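PDB 4ZOH: putative oxidoreductase molybdopterin-binding subunit from Sulfolobus tokodaii, which probably acts as the molybdenum-containing catalytic subunit of an oxidoreductase of the xanthine dehydrogenase and aldehyde oxidase family, binding pterin cytosine dinucleotide. Local coordinates for residues T185-L199 and I219-L233. Numbering follows the deposited sequence.
Sequences TQSAHYLRRNLVDFL and IIAHPEEYALAKLAL
Tyr226 of helix 223-235 packs against Leu195 and Phe198 of helix 188-199 in a largely apolar, buried helix-helix contact that continues, directly and through water, into the loops before both helices, within the molybdopterin cofactor-binding domain. The axes cross at -60°, 10.5 Å apart at closest. Phe198, its CG anti to the backbone N (chi1 176°), lays one ring face over CB of Tyr226, 4.1 Å from that atom to the ring centroid; the two rings meet obliquely, their planes 47° apart. Leu195 CD2 reaches both Tyr226 CD1 and, at 3.9 Å, Ala229 CB, while Leu199 spreads CD1 onto Ala229 and CD2 over the backbone and CB of Lys230. The phenol oxygen of Tyr226 lies 3.5 Å from Asn194 CB, receives a bond from a water that also donates to Asn194 O, and is hydrogen-bonded to Asp289 OD1. Nearer the loops, Leu191 CD1 meets Ala221 CB at 3.8 Å. Leu191 CD2 lies 3.5 Å from Glu225 OE2, a carboxylate oxygen satisfied by Ser183 and by a water shared with Thr185 OG1 and Ile220 O. Glu225 OE1 accepts His222 N, tying the side chain back to its own helix start. Another water accepts weakly from Asn194 ND2 and donates to Ile219 O. Ile219 turns that oxygen to the edge of the Tyr190 ring, and Ile219 CG1 lies 3.3 Å from Gln186 NE2, which bonds Thr481 O. The Ile219 side chain comes within about 5 Å of the molybdenum atom (nearest atoms), whereas the helices lead away: Leu191, Leu195, Leu199 and Ala229 rest on strand 179-183, and Leu228 reaches strands 170-174 and 239-241 of the same mixed sheet.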
# COMPACT_ATOMS: atom_id res chain seq x y z
N THR A 185 -0.23 -7.42 15.59
CA THR A 185 -1.08 -8.14 16.53
C THR A 185 -0.75 -9.64 16.46
O THR A 185 -0.09 -10.05 15.48
CB THR A 185 -2.58 -7.91 16.19
OG1 THR A 185 -3.38 -8.50 17.20
CG2 THR A 185 -2.96 -8.49 14.84
N GLN A 186 -1.26 -10.44 17.41
CA GLN A 186 -1.05 -11.92 17.38
C GLN A 186 -2.10 -12.70 16.59
O GLN A 186 -1.97 -13.91 16.37
CB GLN A 186 -0.86 -12.51 18.79
CG GLN A 186 0.37 -11.95 19.45
CD GLN A 186 0.67 -12.56 20.81
OE1 GLN A 186 1.14 -11.85 21.72
NE2 GLN A 186 0.39 -13.82 20.97
N SER A 187 -3.14 -12.01 16.12
CA SER A 187 -4.17 -12.68 15.35
C SER A 187 -5.02 -11.64 14.66
O SER A 187 -5.70 -10.89 15.34
CB SER A 187 -5.12 -13.48 16.28
OG SER A 187 -6.16 -14.12 15.53
N ALA A 188 -5.08 -11.69 13.34
CA ALA A 188 -5.97 -10.75 12.60
C ALA A 188 -7.49 -11.02 12.94
O ALA A 188 -8.23 -10.11 13.13
CB ALA A 188 -5.72 -10.83 11.11
N HIS A 189 -7.88 -12.28 13.08
CA HIS A 189 -9.27 -12.66 13.17
C HIS A 189 -9.83 -12.30 14.54
O HIS A 189 -10.96 -11.81 14.61
CB HIS A 189 -9.43 -14.14 12.84
CG HIS A 189 -8.65 -14.55 11.62
ND1 HIS A 189 -9.13 -14.35 10.34
CD2 HIS A 189 -7.44 -15.16 11.49
CE1 HIS A 189 -8.23 -14.81 9.47
NE2 HIS A 189 -7.21 -15.31 10.13
N TYR A 190 -9.00 -12.46 15.58
CA TYR A 190 -9.36 -12.08 16.94
C TYR A 190 -9.42 -10.55 17.14
O TYR A 190 -10.39 -10.02 17.70
CB TYR A 190 -8.44 -12.74 17.98
CG TYR A 190 -8.79 -12.41 19.40
CD1 TYR A 190 -10.05 -12.73 19.93
CD2 TYR A 190 -7.84 -11.82 20.22
CE1 TYR A 190 -10.36 -12.41 21.26
CE2 TYR A 190 -8.11 -11.50 21.54
CZ TYR A 190 -9.37 -11.82 22.05
OH TYR A 190 -9.58 -11.46 23.35
N LEU A 191 -8.43 -9.84 16.62
CA LEU A 191 -8.50 -8.39 16.58
C LEU A 191 -9.77 -7.93 15.78
O LEU A 191 -10.44 -7.02 16.18
CB LEU A 191 -7.20 -7.75 16.07
CG LEU A 191 -7.21 -6.24 15.87
CD1 LEU A 191 -7.39 -5.66 17.30
CD2 LEU A 191 -5.86 -5.79 15.33
N ARG A 192 -10.09 -8.57 14.68
CA ARG A 192 -11.29 -8.17 14.02
C ARG A 192 -12.56 -8.30 14.93
O ARG A 192 -13.37 -7.38 15.01
CB ARG A 192 -11.50 -8.98 12.77
CG ARG A 192 -12.67 -8.44 11.98
CD ARG A 192 -12.97 -9.30 10.78
NE ARG A 192 -14.38 -9.09 10.47
CZ ARG A 192 -15.39 -9.77 11.06
NH1 ARG A 192 -15.14 -10.75 11.95
NH2 ARG A 192 -16.67 -9.45 10.74
N ARG A 193 -12.69 -9.45 15.61
CA ARG A 193 -13.78 -9.65 16.54
C ARG A 193 -13.79 -8.57 17.62
O ARG A 193 -14.85 -8.07 17.95
CB ARG A 193 -13.75 -11.02 17.14
CG ARG A 193 -14.30 -12.07 16.22
CD ARG A 193 -14.38 -13.42 16.94
NE ARG A 193 -13.05 -13.98 17.29
CZ ARG A 193 -12.25 -14.67 16.44
NH1 ARG A 193 -12.56 -14.85 15.16
NH2 ARG A 193 -11.10 -15.18 16.88
N ASN A 194 -12.63 -8.19 18.13
CA ASN A 194 -12.56 -7.15 19.12
C ASN A 194 -13.04 -5.81 18.54
O ASN A 194 -13.76 -5.06 19.19
CB ASN A 194 -11.17 -7.02 19.73
CG ASN A 194 -10.82 -8.22 20.61
OD1 ASN A 194 -11.72 -8.87 21.13
ND2 ASN A 194 -9.48 -8.52 20.77
N LEU A 195 -12.62 -5.49 17.33
CA LEU A 195 -13.06 -4.24 16.75
C LEU A 195 -14.56 -4.26 16.37
O LEU A 195 -15.25 -3.29 16.60
CB LEU A 195 -12.17 -3.82 15.59
CG LEU A 195 -10.70 -3.60 15.88
CD1 LEU A 195 -9.96 -3.40 14.51
CD2 LEU A 195 -10.49 -2.42 16.88
N VAL A 196 -15.06 -5.35 15.84
CA VAL A 196 -16.50 -5.51 15.52
C VAL A 196 -17.32 -5.22 16.81
O VAL A 196 -18.25 -4.39 16.73
CB VAL A 196 -16.85 -6.91 14.94
CG1 VAL A 196 -18.40 -7.15 14.86
CG2 VAL A 196 -16.18 -7.09 13.57
N ASP A 197 -16.92 -5.84 17.95
CA ASP A 197 -17.57 -5.71 19.23
C ASP A 197 -17.48 -4.25 19.69
O ASP A 197 -18.47 -3.70 20.16
CB ASP A 197 -17.01 -6.58 20.38
CG ASP A 197 -17.22 -8.04 20.18
OD1 ASP A 197 -18.03 -8.51 19.33
OD2 ASP A 197 -16.54 -8.78 20.93
N PHE A 198 -16.34 -3.60 19.53
CA PHE A 198 -16.24 -2.26 20.08
C PHE A 198 -16.95 -1.19 19.22
O PHE A 198 -17.50 -0.23 19.77
CB PHE A 198 -14.79 -1.89 20.30
CG PHE A 198 -14.56 -0.48 20.76
CD1 PHE A 198 -14.85 -0.10 22.09
CD2 PHE A 198 -14.04 0.45 19.92
CE1 PHE A 198 -14.61 1.19 22.52
CE2 PHE A 198 -13.76 1.76 20.36
CZ PHE A 198 -14.09 2.13 21.65
N LEU A 199 -16.96 -1.36 17.91
CA LEU A 199 -17.45 -0.35 17.01
C LEU A 199 -18.87 -0.61 16.58
O LEU A 199 -19.49 0.28 16.06
CB LEU A 199 -16.53 -0.21 15.79
CG LEU A 199 -15.04 0.14 16.08
CD1 LEU A 199 -14.22 0.16 14.79
CD2 LEU A 199 -14.88 1.48 16.71
N ILE A 219 -1.68 -10.16 22.10
CA ILE A 219 -2.95 -10.90 22.06
C ILE A 219 -4.16 -9.94 22.13
O ILE A 219 -5.03 -9.95 21.25
CB ILE A 219 -3.07 -11.91 23.22
CG1 ILE A 219 -1.92 -12.92 23.17
CG2 ILE A 219 -4.47 -12.58 23.16
CD1 ILE A 219 -1.99 -13.92 24.37
N ILE A 220 -4.16 -9.10 23.17
CA ILE A 220 -5.29 -8.24 23.42
C ILE A 220 -5.29 -7.10 22.41
O ILE A 220 -4.23 -6.81 21.78
CB ILE A 220 -5.23 -7.66 24.87
CG1 ILE A 220 -4.05 -6.68 25.09
CG2 ILE A 220 -5.21 -8.83 25.86
CD1 ILE A 220 -4.09 -5.99 26.45
N ALA A 221 -6.45 -6.48 22.22
CA ALA A 221 -6.49 -5.15 21.57
C ALA A 221 -6.18 -4.16 22.64
O ALA A 221 -6.80 -4.18 23.70
CB ALA A 221 -7.88 -4.86 20.97
N HIS A 222 -5.24 -3.30 22.35
CA HIS A 222 -4.85 -2.32 23.24
C HIS A 222 -5.73 -1.06 23.20
O HIS A 222 -6.33 -0.81 22.18
CB HIS A 222 -3.42 -1.94 22.89
CG HIS A 222 -2.45 -2.98 23.33
ND1 HIS A 222 -1.81 -2.91 24.54
CD2 HIS A 222 -2.09 -4.15 22.77
CE1 HIS A 222 -1.03 -3.97 24.69
NE2 HIS A 222 -1.20 -4.75 23.63
N PRO A 223 -5.69 -0.25 24.26
CA PRO A 223 -6.52 1.00 24.14
C PRO A 223 -6.25 1.80 22.86
O PRO A 223 -7.21 2.25 22.22
CB PRO A 223 -6.13 1.83 25.39
CG PRO A 223 -5.56 0.82 26.38
CD PRO A 223 -4.86 -0.24 25.50
N GLU A 224 -4.98 1.91 22.47
CA GLU A 224 -4.61 2.66 21.26
C GLU A 224 -5.22 2.06 19.99
O GLU A 224 -5.59 2.79 19.04
CB GLU A 224 -3.08 2.72 21.11
CG GLU A 224 -2.35 3.44 22.22
CD GLU A 224 -1.92 2.48 23.31
OE1 GLU A 224 -2.68 1.62 23.67
OE2 GLU A 224 -0.83 2.61 23.84
N GLU A 225 -5.36 0.74 19.95
CA GLU A 225 -5.94 0.16 18.76
C GLU A 225 -7.44 0.47 18.63
O GLU A 225 -7.92 0.81 17.56
CB GLU A 225 -5.70 -1.37 18.72
CG GLU A 225 -4.25 -1.81 18.34
CD GLU A 225 -4.04 -3.29 18.67
OE1 GLU A 225 -3.90 -3.61 19.84
OE2 GLU A 225 -4.02 -4.16 17.81
N TYR A 226 -8.19 0.24 19.70
CA TYR A 226 -9.64 0.70 19.74
C TYR A 226 -9.80 2.17 19.37
O TYR A 226 -10.65 2.51 18.54
CB TYR A 226 -10.24 0.45 21.13
CG TYR A 226 -10.45 -1.01 21.47
CD1 TYR A 226 -11.21 -1.83 20.65
CD2 TYR A 226 -9.88 -1.55 22.63
CE1 TYR A 226 -11.50 -3.12 20.96
CE2 TYR A 226 -10.16 -2.85 22.98
CZ TYR A 226 -10.99 -3.61 22.15
OH TYR A 226 -11.24 -4.90 22.47
N ALA A 227 -8.98 3.01 19.93
CA ALA A 227 -9.06 4.44 19.66
C ALA A 227 -8.72 4.78 18.21
O ALA A 227 -9.42 5.60 17.57
CB ALA A 227 -8.20 5.25 20.62
N LEU A 228 -7.68 4.15 17.68
CA LEU A 228 -7.25 4.46 16.31
C LEU A 228 -8.38 4.08 15.35
O LEU A 228 -8.70 4.79 14.40
CB LEU A 228 -5.97 3.64 15.94
CG LEU A 228 -5.35 4.11 14.64
CD1 LEU A 228 -4.74 5.51 14.81
CD2 LEU A 228 -4.28 3.07 14.19
N ALA A 229 -8.99 2.95 15.65
CA ALA A 229 -10.01 2.43 14.81
C ALA A 229 -11.27 3.35 14.79
O ALA A 229 -11.85 3.64 13.73
CB ALA A 229 -10.34 1.08 15.26
N LYS A 230 -11.64 3.83 15.96
CA LYS A 230 -12.76 4.69 16.15
C LYS A 230 -12.46 6.06 15.49
O LYS A 230 -13.27 6.59 14.80
CB LYS A 230 -12.99 4.86 17.66
CG LYS A 230 -13.96 6.00 17.99
CD LYS A 230 -15.36 5.47 17.70
CE LYS A 230 -16.36 5.93 18.78
NZ LYS A 230 -17.52 6.35 17.97
N LEU A 231 -11.30 6.64 15.75
CA LEU A 231 -10.87 7.78 14.99
C LEU A 231 -10.89 7.66 13.46
O LEU A 231 -11.24 8.66 12.78
CB LEU A 231 -9.51 8.27 15.45
CG LEU A 231 -9.48 8.84 16.87
CD1 LEU A 231 -8.03 9.02 17.27
CD2 LEU A 231 -10.24 10.16 16.97
N ALA A 232 -10.56 6.46 12.93
CA ALA A 232 -10.52 6.30 11.49
C ALA A 232 -11.93 6.46 10.92
O ALA A 232 -12.04 7.04 9.85
CB ALA A 232 -9.91 4.96 11.06
N LEU A 233 -12.97 5.94 11.60
CA LEU A 233 -14.37 6.19 11.20
C LEU A 233 -14.73 7.67 11.06
O LEU A 233 -15.44 8.08 10.15
CB LEU A 233 -15.40 5.52 12.13
CG LEU A 233 -15.14 4.06 12.49
CD1 LEU A 233 -16.34 3.57 13.26
CD2 LEU A 233 -14.84 3.19 11.29
O HOH W 1 -4.67 -10.87 18.64
O HOH W 2 -4.12 -6.71 18.84
O HOH W 3 -6.72 -8.35 19.53
O HOH W 4 -14.08 -5.55 21.96